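Excinuclease ABC, subunit A. (Deinococcus radiodurans, PDB 2VF7) binds DNA and zinc and hydrolyses ATP as a UvrA-family member of the ABC superfamily, probably recognising damaged DNA for excision repair. Local coordinates at residues A[123-137]-A[298-312]. The protein carries 1 engineered substitution. Residues are numbered along the deposited sequence; the frame is centred on the assembly and turned at random.
Sequences LYSRAGDYPPGQGIV and EALNVTFAGLDITEL
Asp129 and Thr303 form a single antiparallel, hydrogen-bonded beta bridge that ties the loop after helix 116-127 to the approach to helix 309-314 in this UvrA-family protein, near the Cys151/Cys154/Cys287/Cys290 zinc site and against helices 317-328 and 345-365. Asp129 N donates to Thr303 O (3.0 Å) and Thr303 N returns a nearly straight bond to Asp129 O (171°). Beside the bridge, the two methyls of Val302 lie against the Tyr130 ring: CG1, anti to its own backbone N (chi1 -171°), touches Tyr130 CE1, whereas CG2 sits over the ring centre, 3.9 Å from the centroid, in a CH-pi contact. Followed outward from CB, the Tyr124 ring first meets Ile309 CG2, which touches CG and CD1 and sits over the centre of one face, 3.6 Å from the centroid. CD2 and CE2 meet Val302 O at the edge, CE1 meets Leu312 CD1 (3.7 Å), and CZ packs on Phe304 CB at 3.6 Å. A phenylalanine in place of Tyr124 would probably keep much of this packing but leave Leu307 O without its side-chain donor. That oxygen also accepts Phe304 N, the partner of the Leu307 N to Phe304 O bond that closes the type I' turn 304-307, and Tyr124 OH approaches it from the opposite face of the carbonyl plane, 2.8 Å from Leu307 O.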
ATOM      1  N   LEU A 123     -21.935 -13.410 -17.058  1.00 55.36           N
ATOM      2  CA  LEU A 123     -22.781 -14.452 -17.659  1.00 55.18           C
ATOM      3  C   LEU A 123     -24.250 -14.039 -17.701  1.00 54.92           C
ATOM      4  O   LEU A 123     -24.971 -14.387 -18.632  1.00 55.10           O
ATOM      5  CB  LEU A 123     -22.619 -15.785 -16.919  1.00 55.07           C
ATOM      6  CG  LEU A 123     -23.458 -16.995 -17.353  1.00 54.91           C
ATOM      7  CD1 LEU A 123     -22.646 -18.274 -17.262  1.00 54.71           C
ATOM      8  CD2 LEU A 123     -24.733 -17.112 -16.530  1.00 54.44           C
ATOM      9  N   TYR A 124     -24.688 -13.320 -16.673  1.00 54.79           N
ATOM     10  CA  TYR A 124     -26.045 -12.793 -16.609  1.00 54.62           C
ATOM     11  C   TYR A 124     -26.183 -11.556 -17.492  1.00 55.02           C
ATOM     12  O   TYR A 124     -27.260 -11.283 -18.031  1.00 54.89           O
ATOM     13  CB  TYR A 124     -26.425 -12.473 -15.159  1.00 54.06           C
ATOM     14  CG  TYR A 124     -27.029 -13.640 -14.400  1.00 53.20           C
ATOM     15  CD1 TYR A 124     -26.224 -14.677 -13.898  1.00 52.06           C
ATOM     16  CD2 TYR A 124     -28.405 -13.709 -14.179  1.00 52.23           C
ATOM     17  CE1 TYR A 124     -26.782 -15.755 -13.198  1.00 51.19           C
ATOM     18  CE2 TYR A 124     -28.970 -14.779 -13.481  1.00 51.83           C
ATOM     19  CZ  TYR A 124     -28.156 -15.793 -12.995  1.00 52.07           C
ATOM     20  OH  TYR A 124     -28.726 -16.835 -12.308  1.00 51.95           O
ATOM     21  N   SER A 125     -25.075 -10.829 -17.643  1.00 55.57           N
ATOM     22  CA  SER A 125     -25.016  -9.620 -18.466  1.00 56.18           C
ATOM     23  C   SER A 125     -25.040  -9.901 -19.972  1.00 56.40           C
ATOM     24  O   SER A 125     -25.504  -9.063 -20.750  1.00 56.60           O
ATOM     25  CB  SER A 125     -23.768  -8.802 -18.114  1.00 56.18           C
ATOM     26  OG  SER A 125     -23.781  -7.549 -18.777  1.00 57.16           O
ATOM     27  N   ARG A 126     -24.548 -11.074 -20.375  1.00 56.67           N
ATOM     28  CA  ARG A 126     -24.380 -11.402 -21.794  1.00 57.18           C
ATOM     29  C   ARG A 126     -25.216 -12.581 -22.304  1.00 57.28           C
ATOM     30  O   ARG A 126     -25.586 -12.601 -23.483  1.00 57.65           O
ATOM     31  CB  ARG A 126     -22.903 -11.649 -22.122  1.00 56.92           C
ATOM     32  CG  ARG A 126     -21.990 -10.452 -21.911  1.00 57.59           C
ATOM     33  CD  ARG A 126     -20.520 -10.863 -22.010  1.00 57.79           C
ATOM     34  NE  ARG A 126     -19.630  -9.977 -21.251  1.00 59.12           N
ATOM     35  CZ  ARG A 126     -18.299 -10.067 -21.236  1.00 59.37           C
ATOM     36  NH1 ARG A 126     -17.676 -11.003 -21.943  1.00 59.52           N
ATOM     37  NH2 ARG A 126     -17.585  -9.214 -20.516  1.00 59.62           N
ATOM     38  N   ALA A 127     -25.515 -13.550 -21.437  1.00 57.51           N
ATOM     39  CA  ALA A 127     -26.137 -14.807 -21.881  1.00 57.82           C
ATOM     40  C   ALA A 127     -27.379 -15.257 -21.091  1.00 58.14           C
ATOM     41  O   ALA A 127     -27.849 -16.389 -21.256  1.00 57.91           O
ATOM     42  CB  ALA A 127     -25.090 -15.917 -21.912  1.00 57.78           C
ATOM     43  N   GLY A 128     -27.906 -14.370 -20.248  1.00 58.76           N
ATOM     44  CA  GLY A 128     -29.069 -14.671 -19.407  1.00 59.28           C
ATOM     45  C   GLY A 128     -30.418 -14.320 -20.023  1.00 59.71           C
ATOM     46  O   GLY A 128     -30.498 -13.550 -20.989  1.00 59.83           O
ATOM     47  N   ASP A 129     -31.480 -14.876 -19.441  1.00 59.97           N
ATOM     48  CA  ASP A 129     -32.834 -14.749 -19.984  1.00 60.11           C
ATOM     49  C   ASP A 129     -33.601 -13.527 -19.471  1.00 60.38           C
ATOM     50  O   ASP A 129     -34.280 -13.578 -18.439  1.00 60.43           O
ATOM     51  CB  ASP A 129     -33.628 -16.040 -19.756  1.00 59.99           C
ATOM     52  CG  ASP A 129     -32.990 -17.244 -20.458  1.00 59.86           C
ATOM     53  OD1 ASP A 129     -33.250 -17.428 -21.687  1.00 59.39           O
ATOM     54  OD2 ASP A 129     -32.217 -17.993 -19.788  1.00 59.28           O
ATOM     55  N   TYR A 130     -33.482 -12.433 -20.221  1.00 60.79           N
ATOM     56  CA  TYR A 130     -34.234 -11.198 -19.991  1.00 61.14           C
ATOM     57  C   TYR A 130     -35.745 -11.361 -20.243  1.00 61.86           C
ATOM     58  O   TYR A 130     -36.156 -12.224 -21.042  1.00 61.84           O
ATOM     59  CB  TYR A 130     -33.706 -10.105 -20.926  1.00 60.88           C
ATOM     60  CG  TYR A 130     -32.352  -9.546 -20.567  1.00 60.28           C
ATOM     61  CD1 TYR A 130     -31.200 -10.337 -20.643  1.00 60.17           C
ATOM     62  CD2 TYR A 130     -32.218  -8.212 -20.176  1.00 60.06           C
ATOM     63  CE1 TYR A 130     -29.948  -9.818 -20.316  1.00 60.54           C
ATOM     64  CE2 TYR A 130     -30.975  -7.678 -19.847  1.00 60.11           C
ATOM     65  CZ  TYR A 130     -29.845  -8.485 -19.918  1.00 60.53           C
ATOM     66  OH  TYR A 130     -28.614  -7.960 -19.597  1.00 60.38           O
ATOM     67  N   PRO A 131     -36.577 -10.531 -19.567  1.00 62.47           N
ATOM     68  CA  PRO A 131     -37.996 -10.351 -19.893  1.00 62.96           C
ATOM     69  C   PRO A 131     -38.257 -10.158 -21.402  1.00 63.62           C
ATOM     70  O   PRO A 131     -37.302 -10.000 -22.172  1.00 63.55           O
ATOM     71  CB  PRO A 131     -38.349  -9.076 -19.123  1.00 62.88           C
ATOM     72  CG  PRO A 131     -37.519  -9.154 -17.927  1.00 62.42           C
ATOM     73  CD  PRO A 131     -36.204  -9.724 -18.387  1.00 62.38           C
ATOM     74  N   PRO A 132     -39.545 -10.156 -21.825  1.00 64.25           N
ATOM     75  CA  PRO A 132     -39.919 -10.061 -23.244  1.00 64.70           C
ATOM     76  C   PRO A 132     -39.058  -9.082 -24.054  1.00 65.14           C
ATOM     77  O   PRO A 132     -38.646  -9.409 -25.171  1.00 65.17           O
ATOM     78  CB  PRO A 132     -41.384  -9.586 -23.194  1.00 64.77           C
ATOM     79  CG  PRO A 132     -41.688  -9.324 -21.710  1.00 64.42           C
ATOM     80  CD  PRO A 132     -40.748 -10.215 -20.976  1.00 64.34           C
ATOM     81  N   GLY A 133     -38.797  -7.903 -23.488  1.00 65.54           N
ATOM     82  CA  GLY A 133     -37.890  -6.919 -24.077  1.00 66.09           C
ATOM     83  C   GLY A 133     -37.477  -5.892 -23.039  1.00 66.56           C
ATOM     84  O   GLY A 133     -38.196  -4.920 -22.820  1.00 66.43           O
ATOM     85  N   GLN A 134     -36.322  -6.112 -22.400  1.00 67.13           N
ATOM     86  CA  GLN A 134     -35.859  -5.261 -21.286  1.00 67.73           C
ATOM     87  C   GLN A 134     -34.604  -4.411 -21.579  1.00 68.03           C
ATOM     88  O   GLN A 134     -34.368  -3.401 -20.907  1.00 67.94           O
ATOM     89  CB  GLN A 134     -35.640  -6.096 -20.017  1.00 67.77           C
ATOM     90  CG  GLN A 134     -35.749  -5.288 -18.724  1.00 68.03           C
ATOM     91  CD  GLN A 134     -34.669  -5.622 -17.707  1.00 68.46           C
ATOM     92  OE1 GLN A 134     -33.922  -4.743 -17.271  1.00 68.34           O
ATOM     93  NE2 GLN A 134     -34.582  -6.893 -17.324  1.00 68.94           N
ATOM     94  N   GLY A 135     -33.804  -4.823 -22.565  1.00 68.42           N
ATOM     95  CA  GLY A 135     -32.582  -4.091 -22.934  1.00 68.76           C
ATOM     96  C   GLY A 135     -31.308  -4.891 -22.720  1.00 69.01           C
ATOM     97  O   GLY A 135     -31.123  -5.941 -23.353  1.00 69.04           O
ATOM     98  N   ILE A 136     -30.428  -4.373 -21.852  1.00 69.07           N
ATOM     99  CA  ILE A 136     -29.213  -5.069 -21.366  1.00 69.17           C
ATOM    100  C   ILE A 136     -28.676  -4.402 -20.088  1.00 69.28           C
ATOM    101  O   ILE A 136     -28.506  -3.178 -20.036  1.00 69.26           O
ATOM    102  CB  ILE A 136     -28.099  -5.251 -22.476  1.00 69.17           C
ATOM    103  CG1 ILE A 136     -28.201  -6.648 -23.113  1.00 69.09           C
ATOM    104  CG2 ILE A 136     -26.678  -5.060 -21.912  1.00 69.10           C
ATOM    105  CD1 ILE A 136     -27.414  -6.846 -24.411  1.00 69.24           C
ATOM    106  N   VAL A 137     -28.436  -5.223 -19.062  1.00 69.42           N
ATOM    107  CA  VAL A 137     -27.916  -4.772 -17.763  1.00 69.42           C
ATOM    108  C   VAL A 137     -26.452  -5.194 -17.609  1.00 69.59           C
ATOM    109  O   VAL A 137     -26.122  -6.371 -17.777  1.00 69.46           O
ATOM    110  CB  VAL A 137     -28.753  -5.341 -16.589  1.00 69.35           C
ATOM    111  CG1 VAL A 137     -28.224  -4.840 -15.258  1.00 69.19           C
ATOM    112  CG2 VAL A 137     -30.223  -4.970 -16.747  1.00 69.33           C
ATOM    113  N   GLU A 298     -34.767  -4.816 -11.720  1.00 65.74           N
ATOM    114  CA  GLU A 298     -34.544  -5.003 -13.149  1.00 65.46           C
ATOM    115  C   GLU A 298     -33.394  -5.975 -13.431  1.00 65.00           C
ATOM    116  O   GLU A 298     -33.435  -6.740 -14.399  1.00 65.22           O
ATOM    117  CB  GLU A 298     -34.370  -3.651 -13.863  1.00 65.65           C
ATOM    118  CG  GLU A 298     -33.444  -2.640 -13.179  1.00 66.01           C
ATOM    119  CD  GLU A 298     -32.235  -2.271 -14.033  1.00 66.73           C
ATOM    120  OE1 GLU A 298     -32.206  -2.645 -15.231  1.00 66.72           O
ATOM    121  OE2 GLU A 298     -31.321  -1.592 -13.508  1.00 66.07           O
ATOM    122  N   ALA A 299     -32.380  -5.953 -12.571  1.00 64.37           N
ATOM    123  CA  ALA A 299     -31.323  -6.966 -12.583  1.00 63.66           C
ATOM    124  C   ALA A 299     -31.853  -8.308 -12.066  1.00 63.19           C
ATOM    125  O   ALA A 299     -31.289  -9.363 -12.364  1.00 63.27           O
ATOM    126  CB  ALA A 299     -30.131  -6.500 -11.753  1.00 63.73           C
ATOM    127  N   LEU A 300     -32.944  -8.250 -11.303  1.00 62.55           N
ATOM    128  CA  LEU A 300     -33.558  -9.421 -10.675  1.00 61.81           C
ATOM    129  C   LEU A 300     -34.518 -10.133 -11.626  1.00 61.39           C
ATOM    130  O   LEU A 300     -34.887 -11.293 -11.404  1.00 61.29           O
ATOM    131  CB  LEU A 300     -34.284  -8.993  -9.393  1.00 62.00           C
ATOM    132  CG  LEU A 300     -34.604  -9.982  -8.263  1.00 62.15           C
ATOM    133  CD1 LEU A 300     -34.725  -9.224  -6.953  1.00 61.51           C
ATOM    134  CD2 LEU A 300     -35.894 -10.771  -8.530  1.00 62.51           C
ATOM    135  N   ASN A 301     -34.920  -9.438 -12.689  1.00 60.85           N
ATOM    136  CA  ASN A 301     -35.756 -10.043 -13.740  1.00 60.17           C
ATOM    137  C   ASN A 301     -34.976 -10.967 -14.668  1.00 59.82           C
ATOM    138  O   ASN A 301     -35.535 -11.928 -15.213  1.00 59.90           O
ATOM    139  CB  ASN A 301     -36.467  -8.965 -14.552  1.00 59.88           C
ATOM    140  CG  ASN A 301     -37.435  -8.150 -13.719  1.00 59.76           C
ATOM    141  OD1 ASN A 301     -38.007  -8.634 -12.739  1.00 59.20           O
ATOM    142  ND2 ASN A 301     -37.622  -6.896 -14.104  1.00 59.97           N
ATOM    143  N   VAL A 302     -33.687 -10.666 -14.840  1.00 59.32           N
ATOM    144  CA  VAL A 302     -32.775 -11.467 -15.666  1.00 58.84           C
ATOM    145  C   VAL A 302     -32.453 -12.793 -14.978  1.00 58.50           C
ATOM    146  O   VAL A 302     -31.841 -12.814 -13.913  1.00 58.74           O
ATOM    147  CB  VAL A 302     -31.460 -10.702 -15.968  1.00 58.82           C
ATOM    148  CG1 VAL A 302     -30.624 -11.448 -17.014  1.00 58.72           C
ATOM    149  CG2 VAL A 302     -31.754  -9.263 -16.419  1.00 58.73           C
ATOM    150  N   THR A 303     -32.855 -13.894 -15.604  1.00 58.14           N
ATOM    151  CA  THR A 303     -32.799 -15.214 -14.978  1.00 57.87           C
ATOM    152  C   THR A 303     -31.714 -16.127 -15.603  1.00 57.68           C
ATOM    153  O   THR A 303     -31.035 -15.728 -16.554  1.00 57.90           O
ATOM    154  CB  THR A 303     -34.221 -15.879 -15.010  1.00 57.99           C
ATOM    155  OG1 THR A 303     -34.382 -16.767 -13.897  1.00 58.19           O
ATOM    156  CG2 THR A 303     -34.490 -16.629 -16.332  1.00 57.77           C
ATOM    157  N   PHE A 304     -31.539 -17.325 -15.038  1.00 57.10           N
ATOM    158  CA  PHE A 304     -30.753 -18.406 -15.645  1.00 56.45           C
ATOM    159  C   PHE A 304     -31.123 -19.741 -15.003  1.00 56.11           C
ATOM    160  O   PHE A 304     -31.142 -19.859 -13.778  1.00 55.94           O
ATOM    161  CB  PHE A 304     -29.247 -18.153 -15.530  1.00 56.37           C
ATOM    162  CG  PHE A 304     -28.398 -19.154 -16.280  1.00 56.77           C
ATOM    163  CD1 PHE A 304     -28.010 -18.912 -17.594  1.00 55.99           C
ATOM    164  CD2 PHE A 304     -27.974 -20.336 -15.669  1.00 56.97           C
ATOM    165  CE1 PHE A 304     -27.223 -19.829 -18.284  1.00 55.97           C
ATOM    166  CE2 PHE A 304     -27.190 -21.260 -16.360  1.00 56.04           C
ATOM    167  CZ  PHE A 304     -26.815 -21.004 -17.664  1.00 56.21           C
ATOM    168  N   ALA A 305     -31.409 -20.739 -15.843  1.00 55.99           N
ATOM    169  CA  ALA A 305     -31.946 -22.048 -15.421  1.00 55.68           C
ATOM    170  C   ALA A 305     -33.200 -21.931 -14.534  1.00 55.48           C
ATOM    171  O   ALA A 305     -33.578 -22.884 -13.839  1.00 55.54           O
ATOM    172  CB  ALA A 305     -30.859 -22.898 -14.743  1.00 55.65           C
ATOM    173  N   GLY A 306     -33.838 -20.757 -14.582  1.00 55.12           N
ATOM    174  CA  GLY A 306     -35.006 -20.454 -13.756  1.00 54.73           C
ATOM    175  C   GLY A 306     -34.709 -19.586 -12.544  1.00 54.49           C
ATOM    176  O   GLY A 306     -35.603 -19.330 -11.732  1.00 54.52           O
ATOM    177  N   LEU A 307     -33.460 -19.120 -12.430  1.00 54.18           N
ATOM    178  CA  LEU A 307     -32.973 -18.430 -11.229  1.00 53.58           C
ATOM    179  C   LEU A 307     -32.270 -17.108 -11.524  1.00 53.58           C
ATOM    180  O   LEU A 307     -31.473 -17.023 -12.453  1.00 53.82           O
ATOM    181  CB  LEU A 307     -32.007 -19.331 -10.458  1.00 53.22           C
ATOM    182  CG  LEU A 307     -32.366 -20.799 -10.217  1.00 52.66           C
ATOM    183  CD1 LEU A 307     -31.104 -21.604 -10.031  1.00 52.17           C
ATOM    184  CD2 LEU A 307     -33.297 -20.973  -9.029  1.00 51.80           C
ATOM    185  N   ASP A 308     -32.573 -16.085 -10.726  1.00 53.13           N
ATOM    186  CA  ASP A 308     -31.803 -14.839 -10.721  1.00 53.08           C
ATOM    187  C   ASP A 308     -30.513 -15.055  -9.906  1.00 52.60           C
ATOM    188  O   ASP A 308     -30.405 -16.060  -9.199  1.00 52.64           O
ATOM    189  CB  ASP A 308     -32.635 -13.699 -10.124  1.00 53.31           C
ATOM    190  CG  ASP A 308     -33.143 -14.015  -8.717  1.00 54.09           C
ATOM    191  OD1 ASP A 308     -32.478 -13.621  -7.744  1.00 54.01           O
ATOM    192  OD2 ASP A 308     -34.196 -14.678  -8.588  1.00 55.09           O
ATOM    193  N   ILE A 309     -29.547 -14.132 -10.001  1.00 51.77           N
ATOM    194  CA  ILE A 309     -28.215 -14.323  -9.381  1.00 51.57           C
ATOM    195  C   ILE A 309     -28.258 -14.800  -7.924  1.00 51.35           C
ATOM    196  O   ILE A 309     -27.522 -15.706  -7.532  1.00 51.38           O
ATOM    197  CB  ILE A 309     -27.323 -13.056  -9.452  1.00 51.47           C
ATOM    198  CG1 ILE A 309     -28.163 -11.788  -9.297  1.00 51.64           C
ATOM    199  CG2 ILE A 309     -26.510 -13.033 -10.730  1.00 50.84           C
ATOM    200  CD1 ILE A 309     -27.347 -10.513  -9.166  1.00 51.76           C
ATOM    201  N   THR A 310     -29.141 -14.177  -7.149  1.00 51.27           N
ATOM    202  CA  THR A 310     -29.358 -14.469  -5.739  1.00 51.15           C
ATOM    203  C   THR A 310     -29.594 -15.951  -5.440  1.00 51.33           C
ATOM    204  O   THR A 310     -28.921 -16.525  -4.580  1.00 51.51           O
ATOM    205  CB  THR A 310     -30.516 -13.606  -5.226  1.00 51.08           C
ATOM    206  OG1 THR A 310     -30.080 -12.247  -5.187  1.00 50.17           O
ATOM    207  CG2 THR A 310     -30.994 -14.048  -3.844  1.00 51.39           C
ATOM    208  N   GLU A 311     -30.529 -16.562  -6.158  1.00 51.36           N
ATOM    209  CA  GLU A 311     -30.919 -17.941  -5.905  1.00 51.69           C
ATOM    210  C   GLU A 311     -29.861 -18.954  -6.345  1.00 51.90           C
ATOM    211  O   GLU A 311     -29.698 -19.987  -5.687  1.00 52.07           O
ATOM    212  CB  GLU A 311     -32.254 -18.259  -6.581  1.00 51.97           C
ATOM    213  CG  GLU A 311     -33.348 -17.210  -6.386  1.00 52.07           C
ATOM    214  CD  GLU A 311     -34.539 -17.419  -7.317  1.00 52.13           C
ATOM    215  OE1 GLU A 311     -34.346 -17.915  -8.445  1.00 51.89           O
ATOM    216  OE2 GLU A 311     -35.672 -17.073  -6.927  1.00 53.14           O
ATOM    217  N   LEU A 312     -29.176 -18.685  -7.464  1.00 52.08           N
ATOM    218  CA  LEU A 312     -28.013 -19.492  -7.887  1.00 51.98           C
ATOM    219  C   LEU A 312     -26.912 -19.455  -6.823  1.00 52.13           C
ATOM    220  O   LEU A 312     -26.244 -20.461  -6.561  1.00 51.98           O
ATOM    221  CB  LEU A 312     -27.421 -18.980  -9.204  1.00 51.76           C
ATOM    222  CG  LEU A 312     -27.505 -19.741 -10.539  1.00 52.52           C
ATOM    223  CD1 LEU A 312     -26.568 -19.080 -11.536  1.00 52.34           C
ATOM    224  CD2 LEU A 312     -27.184 -21.243 -10.447  1.00 51.33           C
TER